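Local coordinates for 5-formyl-3-hydroxy-2-methylpyridine 4-carboxylate 5-dehydrogenase (Mesorhizobium japonicum MAFF 303099, PDB 4OM8) that oxidises 5-formyl-3-hydroxy-2-methylpyridine 4-carboxylate with NAD+ in vitamin B6 degradation and can also reduce it with NADH, acting as a dismutase, at the interface of chains A and B. Residues are numbered along the deposited sequence; one frame, centred on the assembly and turned at random. Chains: chain A/B, 5-formyl-3-hydroxy-2-methylpyridine 4-carboxylate 5-dehydrogenase.

Contact 1: the interface of chains A and B. Residues chain A 228-231; chain B 209, 212-213, 280.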
ATOM      1  N   GLY A 228       2.918   8.629   1.474  1.00 10.93           N
ATOM      2  CA  GLY A 228       1.910   8.556   0.424  1.00 12.12           C
ATOM      3  C   GLY A 228       2.502   8.641  -0.971  1.00 10.59           C
ATOM      4  O   GLY A 228       3.633   9.091  -1.136  1.00 11.37           O
ATOM      5  N   PRO A 229       1.736   8.202  -1.987  1.00  9.99           N
ATOM      6  CA  PRO A 229       2.274   8.139  -3.357  1.00 11.23           C
ATOM      7  C   PRO A 229       2.873   9.449  -3.901  1.00 10.11           C
ATOM      8  O   PRO A 229       3.904   9.381  -4.572  1.00  9.67           O
ATOM      9  CB  PRO A 229       1.052   7.743  -4.200  1.00 12.97           C
ATOM     10  CG  PRO A 229       0.097   7.100  -3.252  1.00 15.04           C
ATOM     11  CD  PRO A 229       0.341   7.721  -1.899  1.00 10.27           C
ATOM     12  N   MET A 230       2.251  10.598  -3.659  1.00 10.57           N
ATOM     13  CA  MET A 230       2.797  11.841  -4.202  1.00 11.14           C
ATOM     14  C   MET A 230       4.112  12.165  -3.489  1.00 11.19           C
ATOM     15  O   MET A 230       5.109  12.525  -4.120  1.00 11.60           O
ATOM     16  CB  MET A 230       1.782  12.982  -4.070  1.00 12.02           C
ATOM     17  CG  MET A 230       0.478  12.754  -4.853  1.00 11.80           C
ATOM     18  SD  MET A 230       0.729  12.543  -6.645  1.00 15.36           S
ATOM     19  CE  MET A 230       0.527  10.786  -6.795  1.00 15.23           C
ATOM     20  N   ALA A 231       4.114  12.007  -2.169  1.00 11.25           N
ATOM     21  CA  ALA A 231       5.341  12.147  -1.373  1.00  8.93           C
ATOM     22  C   ALA A 231       6.415  11.161  -1.795  1.00 10.98           C
ATOM     23  O   ALA A 231       7.603  11.489  -1.784  1.00 10.49           O
ATOM     24  CB  ALA A 231       5.024  11.981   0.121  1.00 10.85           C
TER
ATOM     25  N   PRO B 209      -3.237  16.707  -4.164  1.00 12.78           N
ATOM     26  CA  PRO B 209      -2.212  15.668  -3.980  1.00 12.05           C
ATOM     27  C   PRO B 209      -2.015  15.275  -2.517  1.00 11.25           C
ATOM     28  O   PRO B 209      -1.783  14.096  -2.251  1.00 12.20           O
ATOM     29  CB  PRO B 209      -0.943  16.308  -4.552  1.00 14.70           C
ATOM     30  CG  PRO B 209      -1.207  17.774  -4.562  1.00 12.87           C
ATOM     31  CD  PRO B 209      -2.687  17.924  -4.786  1.00 15.35           C
ATOM     32  N   LEU B 212      -4.867  12.962  -1.777  1.00 12.19           N
ATOM     33  CA  LEU B 212      -4.562  11.681  -2.400  1.00 10.54           C
ATOM     34  C   LEU B 212      -3.695  10.853  -1.440  1.00 10.06           C
ATOM     35  O   LEU B 212      -3.962   9.675  -1.186  1.00 11.50           O
ATOM     36  CB  LEU B 212      -3.837  11.902  -3.741  1.00 10.76           C
ATOM     37  CG  LEU B 212      -3.435  10.721  -4.636  1.00 14.05           C
ATOM     38  CD1 LEU B 212      -2.248   9.898  -4.097  1.00 15.79           C
ATOM     39  CD2 LEU B 212      -4.630   9.831  -4.937  1.00 13.95           C
ATOM     40  N   ASP B 213      -2.652  11.474  -0.903  1.00  9.19           N
ATOM     41  CA  ASP B 213      -1.753  10.757  -0.012  1.00 10.18           C
ATOM     42  C   ASP B 213      -2.452  10.301   1.272  1.00 10.29           C
ATOM     43  O   ASP B 213      -2.267   9.168   1.695  1.00 10.43           O
ATOM     44  CB  ASP B 213      -0.524  11.609   0.302  1.00 11.72           C
ATOM     45  CG  ASP B 213       0.503  11.565  -0.820  1.00 12.41           C
ATOM     46  OD1 ASP B 213       0.192  10.986  -1.890  1.00 11.93           O
ATOM     47  OD2 ASP B 213       1.614  12.109  -0.631  1.00 13.86           O
ATOM     48  N   PHE B 280       5.248  18.376  -3.793  1.00 15.98           N
ATOM     49  CA  PHE B 280       5.175  19.266  -2.650  1.00 17.44           C
ATOM     50  C   PHE B 280       6.423  20.123  -2.548  1.00 15.69           C
ATOM     51  O   PHE B 280       7.375  19.975  -3.311  1.00 18.01           O
ATOM     52  CB  PHE B 280       4.976  18.471  -1.356  1.00 13.80           C
ATOM     53  CG  PHE B 280       3.789  17.570  -1.394  1.00 12.67           C
ATOM     54  CD1 PHE B 280       2.506  18.102  -1.422  1.00 16.73           C
ATOM     55  CD2 PHE B 280       3.939  16.194  -1.422  1.00 12.16           C
ATOM     56  CE1 PHE B 280       1.392  17.272  -1.473  1.00 15.81           C
ATOM     57  CE2 PHE B 280       2.825  15.359  -1.466  1.00 15.71           C
ATOM     58  CZ  PHE B 280       1.547  15.908  -1.488  1.00 16.11           C
TER
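The N-terminal turn of helix 229-236 of chain A, with A:Gly228 just ahead of it, meets the N-terminal part of helix 209-226 of chain B and the loop residue B:Phe280. B:Asp213 caps the chain A helix from the other subunit. Its carboxylate spans two consecutive backbone amides: OD1 accepts from A:Met230 N at 2.7 Å, and OD2 accepts from A:Ala231 N at 2.9 Å. Both oxygens use their syn lone pairs, so the two N-H groups enter on the inner sides of the carboxylate, and the bonds are fairly straight, 164° at the hydrogen for the first. This two-point grip fixes the rotation of the carboxylate, and the positive end of the helix dipole would probably stabilise its negative charge. With CG turned away from its own carbonyl carbon (chi1 -80°), B:Asp213 projects from its helix towards the capped turn. An asparagine in its place would probably satisfy one amide but leave the other without an acceptor, since its NH2 group cannot accept, and the helix start would lose the matching charge.

Apolar groups flank the cap. The B:Phe280 ring presents its edge to the chain A turn, with A:Ala231 N lying in the ring plane, and its CE2 comes to 3.7 Å from A:Met230 CB. On the other flank, the CD1 branch of B:Leu212 touches A:Pro229 CG at 3.7 Å, the proline ring and leucine side chain meeting at a slant. A:Met230 bends at chi2 and chi3 and runs roughly at right angles to B:Leu212, bringing its terminal methyl CE towards the same branch. Partway along this bent chain, A:Met230 CG rests 3.8 Å from B:Pro209 CB, a ring carbon at the start of the chain B helix.

Contact 2: the interface of chains A and B. Residues chain A 262-263, 266, 271; chain B 238-239, 242.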
ATOM      1  N   VAL A 262     -10.238 -14.949 -11.669  1.00 10.97           N
ATOM      2  CA  VAL A 262     -11.317 -14.560 -10.762  1.00 10.09           C
ATOM      3  C   VAL A 262     -12.636 -15.223 -11.188  1.00 10.17           C
ATOM      4  O   VAL A 262     -13.407 -15.670 -10.334  1.00 12.94           O
ATOM      5  CB  VAL A 262     -11.469 -13.015 -10.710  1.00 11.34           C
ATOM      6  CG1 VAL A 262     -12.729 -12.581  -9.953  1.00 12.10           C
ATOM      7  CG2 VAL A 262     -10.243 -12.397 -10.063  1.00 11.70           C
ATOM      8  N   LEU A 263     -12.892 -15.291 -12.499  1.00 10.87           N
ATOM      9  CA  LEU A 263     -14.070 -16.008 -12.996  1.00 10.42           C
ATOM     10  C   LEU A 263     -14.003 -17.486 -12.620  1.00 11.08           C
ATOM     11  O   LEU A 263     -14.999 -18.085 -12.239  1.00 13.76           O
ATOM     12  CB  LEU A 263     -14.199 -15.850 -14.521  1.00 12.78           C
ATOM     13  CG  LEU A 263     -14.551 -14.434 -14.972  1.00 14.45           C
ATOM     14  CD1 LEU A 263     -14.506 -14.321 -16.496  1.00 15.33           C
ATOM     15  CD2 LEU A 263     -15.919 -14.013 -14.434  1.00 12.91           C
ATOM     16  N   THR A 266     -14.645 -17.913  -8.720  1.00 11.41           N
ATOM     17  CA  THR A 266     -16.038 -17.652  -8.335  1.00 10.98           C
ATOM     18  C   THR A 266     -16.973 -18.708  -8.922  1.00 12.11           C
ATOM     19  O   THR A 266     -17.954 -19.097  -8.282  1.00 13.79           O
ATOM     20  CB  THR A 266     -16.505 -16.251  -8.766  1.00 11.45           C
ATOM     21  OG1 THR A 266     -16.238 -16.054 -10.158  1.00 12.56           O
ATOM     22  CG2 THR A 266     -15.791 -15.165  -7.932  1.00 12.91           C
ATOM     23  N   PHE A 271     -14.976 -18.188  -2.787  1.00 12.96           N
ATOM     24  CA  PHE A 271     -15.169 -16.747  -2.641  1.00 12.43           C
ATOM     25  C   PHE A 271     -14.195 -16.092  -1.667  1.00 15.55           C
ATOM     26  O   PHE A 271     -14.182 -14.864  -1.547  1.00 18.98           O
ATOM     27  CB  PHE A 271     -16.605 -16.448  -2.207  1.00 15.12           C
ATOM     28  CG  PHE A 271     -17.634 -16.927  -3.182  1.00 16.79           C
ATOM     29  CD1 PHE A 271     -17.625 -16.475  -4.494  1.00 17.94           C
ATOM     30  CD2 PHE A 271     -18.603 -17.840  -2.800  1.00 22.12           C
ATOM     31  CE1 PHE A 271     -18.573 -16.915  -5.406  1.00 19.75           C
ATOM     32  CE2 PHE A 271     -19.552 -18.287  -3.707  1.00 24.33           C
ATOM     33  CZ  PHE A 271     -19.532 -17.821  -5.015  1.00 22.39           C
TER
ATOM     34  N   LEU B 238     -14.217 -12.800  -3.309  1.00 12.00           N
ATOM     35  CA  LEU B 238     -13.912 -12.769  -4.736  1.00 10.89           C
ATOM     36  C   LEU B 238     -15.175 -12.522  -5.564  1.00 12.08           C
ATOM     37  O   LEU B 238     -15.087 -12.045  -6.708  1.00 12.55           O
ATOM     38  CB  LEU B 238     -13.215 -14.065  -5.168  1.00 10.12           C
ATOM     39  CG  LEU B 238     -11.798 -14.280  -4.620  1.00 14.62           C
ATOM     40  CD1 LEU B 238     -11.232 -15.624  -5.060  1.00 16.13           C
ATOM     41  CD2 LEU B 238     -10.897 -13.171  -5.091  1.00 25.65           C
ATOM     42  N   ASP B 239     -16.342 -12.832  -4.993  1.00 12.60           N
ATOM     43  CA  ASP B 239     -17.605 -12.495  -5.636  1.00 13.48           C
ATOM     44  C   ASP B 239     -17.750 -10.980  -5.745  1.00 13.76           C
ATOM     45  O   ASP B 239     -18.189 -10.455  -6.771  1.00 13.64           O
ATOM     46  CB  ASP B 239     -18.790 -13.121  -4.873  1.00 14.39           C
ATOM     47  CG  ASP B 239     -18.781 -12.815  -3.376  1.00 17.40           C
ATOM     48  OD1 ASP B 239     -17.703 -12.609  -2.782  1.00 16.40           O
ATOM     49  OD2 ASP B 239     -19.878 -12.821  -2.772  1.00 21.22           O
ATOM     50  N   LYS B 242     -15.190  -9.714  -8.300  1.00 10.61           N
ATOM     51  CA  LYS B 242     -15.749  -9.954  -9.633  1.00 10.99           C
ATOM     52  C   LYS B 242     -16.780  -8.878 -10.020  1.00 10.51           C
ATOM     53  O   LYS B 242     -16.665  -8.253 -11.076  1.00 12.14           O
ATOM     54  CB  LYS B 242     -16.382 -11.350  -9.697  1.00 11.30           C
ATOM     55  CG  LYS B 242     -17.204 -11.643 -10.955  1.00 11.74           C
ATOM     56  CD  LYS B 242     -17.751 -13.067 -10.898  1.00 13.35           C
ATOM     57  CE  LYS B 242     -18.727 -13.338 -12.039  1.00 17.34           C
ATOM     58  NZ  LYS B 242     -19.199 -14.769 -12.000  1.00 20.56           N
TER
HETATM   59  O   HOH W   1     -17.677 -16.786 -12.638  1.00 18.89           O
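This is a mixed interface of the homodimer, with apolar contacts around a backbone hydrogen bond and a water bridge, in which helix 260-267 and the following loop of chain A pack against the start of helix 238-251 of chain B and help hold the subunits together. A:Phe271 O accepts a hydrogen bond from B:Leu238 N at 2.7 Å, the donor tilted 31° from the carbonyl plane, so a loop carbonyl of one chain caps the first turn of a helix of the other. The side chains of A:Phe271 and B:Asp239 cross at about a right angle, with the ring and carboxylate planes 42° apart, and A:Phe271 CD1 touches B:Asp239 CB at 3.6 Å.

B:Lys242 reaches out fully extended, CG opposite its backbone N (chi1 170°), and passes its methylene chain obliquely across one side of helix 260-267. Its CB meets the CG1 branch of A:Val262, and B:Lys242 CE lies 3.8 Å from A:Leu263 CD2. At the end of the chain, B:Lys242 NZ is linked through water 1, whose O is 2.6 Å away, to A:Leu263 O and A:Thr266 OG1. The threonine hydroxyl turns back over its own helix, A:Thr266 OG1 bonding to A:Val262 O at 2.9 Å, which leaves the methyl A:Thr266 CG2 pointing at the B:Leu238 backbone, 3.4 Å from B:Leu238 O. For the enzyme, the site couples a helix start of one subunit to a helix and its loop in the other, which probably helps to set their relative position.

Contact 1 and contact 2 lie about 31 Å apart, measured between the centres of their C-alpha atoms, and have no residue in common. Helices 229-236 and 238-251 are consecutive in the sequence of each subunit; contact 1 uses the first from chain A, and contact 2 the second from chain B, each with its start capped. Because the interface is two-fold symmetric, each contact recurs with the chains exchanged, so both subunits have both of these helix starts capped by the partner. Such widely spaced, reciprocal attachments would help fix the relative orientation of the two subunits.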